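Ribonuclease J (Methanolobus psychrophilus R15, PDB 5HAB) probably degrades RNA as a zinc-dependent exoribonuclease of the beta-CASP group of the metallo-beta-lactamase superfamily. Local coordinates at residues Ile52-Ile57 with Leu107-Ala112. The protein carries 1 engineered substitution. Residues are numbered along the deposited sequence; the frame is centred on the assembly and turned at random.
With nucleotides of chain D.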
loop_
_atom_site.group_PDB
_atom_site.type_symbol
_atom_site.label_atom_id
_atom_site.label_comp_id
_atom_site.label_asym_id
_atom_site.label_seq_id
_atom_site.Cartn_x
_atom_site.Cartn_y
_atom_site.Cartn_z
ATOM N N ILE B 52 25.102 -29.663 9.608
ATOM C CA ILE B 52 23.791 -29.079 9.363
ATOM C C ILE B 52 23.589 -27.918 10.330
ATOM O O ILE B 52 23.949 -28.008 11.503
ATOM C CB ILE B 52 22.662 -30.130 9.493
ATOM C CG1 ILE B 52 22.771 -31.183 8.387
ATOM C CG2 ILE B 52 21.295 -29.475 9.424
ATOM C CD1 ILE B 52 21.735 -32.298 8.497
ATOM N N ILE B 53 23.039 -26.817 9.827
ATOM C CA ILE B 53 22.718 -25.665 10.660
ATOM C C ILE B 53 21.222 -25.367 10.571
ATOM O O ILE B 53 20.695 -25.023 9.496
ATOM C CB ILE B 53 23.546 -24.433 10.277
ATOM C CG1 ILE B 53 25.033 -24.786 10.193
ATOM C CG2 ILE B 53 23.338 -23.328 11.294
ATOM C CD1 ILE B 53 25.936 -23.574 9.989
ATOM N N ASP B 54 20.561 -25.568 11.711
ATOM C CA ASP B 54 19.149 -25.266 11.941
ATOM C C ASP B 54 18.214 -26.157 11.130
ATOM O O ASP B 54 18.548 -26.605 10.039
ATOM C CB ASP B 54 18.869 -23.785 11.655
ATOM C CG ASP B 54 19.552 -22.860 12.659
ATOM O OD1 ASP B 54 19.564 -23.191 13.866
ATOM O OD2 ASP B 54 20.083 -21.809 12.245
ATOM N N MET B 55 17.036 -26.408 11.689
ATOM C CA MET B 55 16.017 -27.228 11.057
ATOM C C MET B 55 14.657 -26.647 11.449
ATOM O O MET B 55 14.032 -27.094 12.416
ATOM C CB MET B 55 16.127 -28.697 11.497
ATOM C CG MET B 55 17.468 -29.364 11.181
ATOM S SD MET B 55 17.519 -31.139 11.519
ATOM C CE MET B 55 15.781 -31.481 11.593
ATOM N N GLY B 56 14.197 -25.654 10.695
ATOM C CA GLY B 56 13.004 -24.913 11.068
ATOM C C GLY B 56 11.709 -25.375 10.434
ATOM O O GLY B 56 11.707 -26.233 9.555
ATOM N N ILE B 57 10.598 -24.818 10.904
ATOM C CA ILE B 57 9.295 -25.108 10.320
ATOM C C ILE B 57 8.666 -23.813 9.791
ATOM O O ILE B 57 8.952 -22.729 10.301
ATOM C CB ILE B 57 8.379 -25.821 11.348
ATOM C CG1 ILE B 57 7.109 -26.347 10.677
ATOM C CG2 ILE B 57 8.048 -24.902 12.511
ATOM C CD1 ILE B 57 6.240 -27.179 11.581
ATOM N N LEU B 107 10.924 -21.705 16.667
ATOM C CA LEU B 107 10.437 -22.737 15.744
ATOM C C LEU B 107 10.987 -22.647 14.324
ATOM O O LEU B 107 10.961 -23.630 13.589
ATOM C CB LEU B 107 8.908 -22.728 15.666
ATOM C CG LEU B 107 8.111 -23.321 16.830
ATOM C CD1 LEU B 107 6.645 -23.413 16.449
ATOM C CD2 LEU B 107 8.645 -24.687 17.216
ATOM N N ASP B 108 11.460 -21.476 13.918
ATOM C CA ASP B 108 12.004 -21.356 12.575
ATOM C C ASP B 108 13.447 -21.865 12.555
ATOM O O ASP B 108 14.101 -21.848 11.514
ATOM C CB ASP B 108 11.918 -19.912 12.069
ATOM C CG ASP B 108 12.903 -18.993 12.750
ATOM O OD1 ASP B 108 13.012 -19.036 13.993
ATOM O OD2 ASP B 108 13.576 -18.231 12.031
ATOM N N HIS B 109 13.929 -22.338 13.704
ATOM C CA HIS B 109 15.230 -22.997 13.770
ATOM C C HIS B 109 15.191 -24.424 14.330
ATOM O O HIS B 109 16.038 -25.242 13.982
ATOM C CB HIS B 109 16.206 -22.163 14.596
ATOM C CG HIS B 109 16.842 -21.053 13.826
ATOM N ND1 HIS B 109 17.949 -20.367 14.280
ATOM C CD2 HIS B 109 16.523 -20.504 12.630
ATOM C CE1 HIS B 109 18.282 -19.443 13.394
ATOM N NE2 HIS B 109 17.433 -19.506 12.385
ATOM N N ILE B 110 14.221 -24.742 15.184
ATOM C CA ILE B 110 14.165 -26.093 15.743
ATOM C C ILE B 110 12.818 -26.765 15.527
ATOM O O ILE B 110 12.620 -27.894 15.964
ATOM C CB ILE B 110 14.510 -26.104 17.248
ATOM C CG1 ILE B 110 13.395 -25.451 18.070
ATOM C CG2 ILE B 110 15.862 -25.454 17.498
ATOM C CD1 ILE B 110 13.495 -25.733 19.556
ATOM N N GLY B 111 11.902 -26.087 14.846
ATOM C CA GLY B 111 10.564 -26.621 14.647
ATOM C C GLY B 111 10.478 -27.946 13.906
ATOM O O GLY B 111 9.517 -28.694 14.083
ATOM N N ALA B 112 11.478 -28.245 13.081
ATOM C CA ALA B 112 11.490 -29.489 12.314
ATOM C C ALA B 112 12.486 -30.509 12.875
ATOM O O ALA B 112 12.636 -31.593 12.314
ATOM C CB ALA B 112 11.796 -29.214 10.850
ATOM P P A D 3 8.122 -19.044 18.037
ATOM O OP1 A D 3 8.272 -19.240 19.503
ATOM O OP2 A D 3 9.330 -19.044 17.176
ATOM O "O5'" A D 3 7.131 -20.159 17.473
ATOM C "C5'" A D 3 5.981 -20.560 18.207
ATOM C "C4'" A D 3 4.755 -19.783 17.795
ATOM O "O4'" A D 3 4.244 -20.268 16.526
ATOM C "C3'" A D 3 3.561 -19.873 18.729
ATOM O "O3'" A D 3 3.685 -19.017 19.850
ATOM C "C2'" A D 3 2.393 -19.510 17.818
ATOM O "O2'" A D 3 2.297 -18.101 17.662
ATOM C "C1'" A D 3 2.840 -20.114 16.483
ATOM N N9 A D 3 2.202 -21.416 16.200
ATOM C C8 A D 3 2.664 -22.688 16.437
ATOM N N7 A D 3 1.835 -23.631 16.051
ATOM C C5 A D 3 0.755 -22.934 15.522
ATOM C C6 A D 3 -0.463 -23.347 14.942
ATOM N N6 A D 3 -0.819 -24.625 14.786
ATOM N N1 A D 3 -1.317 -22.387 14.519
ATOM C C2 A D 3 -0.969 -21.103 14.670
ATOM N N3 A D 3 0.140 -20.593 15.196
ATOM C C4 A D 3 0.970 -21.570 15.608
ATOM P P A D 2 10.532 -15.439 13.542
ATOM O OP1 A D 2 11.891 -14.840 13.490
ATOM O OP2 A D 2 10.343 -16.879 13.234
ATOM O "O5'" A D 2 9.936 -15.138 14.991
ATOM C "C5'" A D 2 9.411 -16.186 15.794
ATOM C "C4'" A D 2 7.981 -15.927 16.199
ATOM O "O4'" A D 2 7.278 -15.248 15.126
ATOM C "C3'" A D 2 7.143 -17.167 16.479
ATOM O "O3'" A D 2 7.329 -17.667 17.793
ATOM C "C2'" A D 2 5.721 -16.694 16.200
ATOM O "O2'" A D 2 5.186 -16.003 17.318
ATOM C "C1'" A D 2 5.941 -15.694 15.063
ATOM N N9 A D 2 5.703 -16.276 13.727
ATOM C C8 A D 2 6.612 -16.401 12.705
ATOM N N7 A D 2 6.118 -16.933 11.614
ATOM C C5 A D 2 4.787 -17.161 11.932
ATOM C C6 A D 2 3.725 -17.711 11.193
ATOM N N6 A D 2 3.847 -18.146 9.934
ATOM N N1 A D 2 2.521 -17.800 11.803
ATOM C C2 A D 2 2.405 -17.363 13.066
ATOM N N3 A D 2 3.329 -16.827 13.862
ATOM C C4 A D 2 4.511 -16.748 13.226
#
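The carboxylate of Asp54 overlaps one face of the His109 imidazole, their planes 26° apart, with OD2 displaced toward the ring's rim, 3.2 Å from CE1 of His109. The overlap is a stack rather than a hydrogen bond, because the carboxylate oxygens lie over the ring and meet ND1 at poor angles; the polar ends are paired elsewhere, Asp54 OD2 with Thr103 and His109 NE2 with His432. Aspartate suits the place, since its short, flat carboxylate can lie on the ring while OD2 reaches the Thr103 hydroxyl. Asp108 and His109 end the family's HxHxDH metal-binding motif, here with an engineered alanine, and Asp54 is probably the conserved aspartate preceding it.

Next to this stack the two backbones are tied together. Met55 N donates to His109 O (2.8 Å), Ala112 N to Met55 O, and Ile57 N to Leu107 O, which also takes Gly111 N. Gly56 brings its CA to 3.3 Å from Asp108 O, where a side chain would clash. Ile57 CG2 packs on Gly111 CA, which likewise has no room for a CB.

Leu107 N, at the start of helix 107-110, donates a hydrogen bond to OP2 of RNA nucleotide A3 of chain D. The contact thus joins the loop after strand 49-53 to the helix following its parallel neighbour, strand 96-102, with helix 128-138 packing against Ile110.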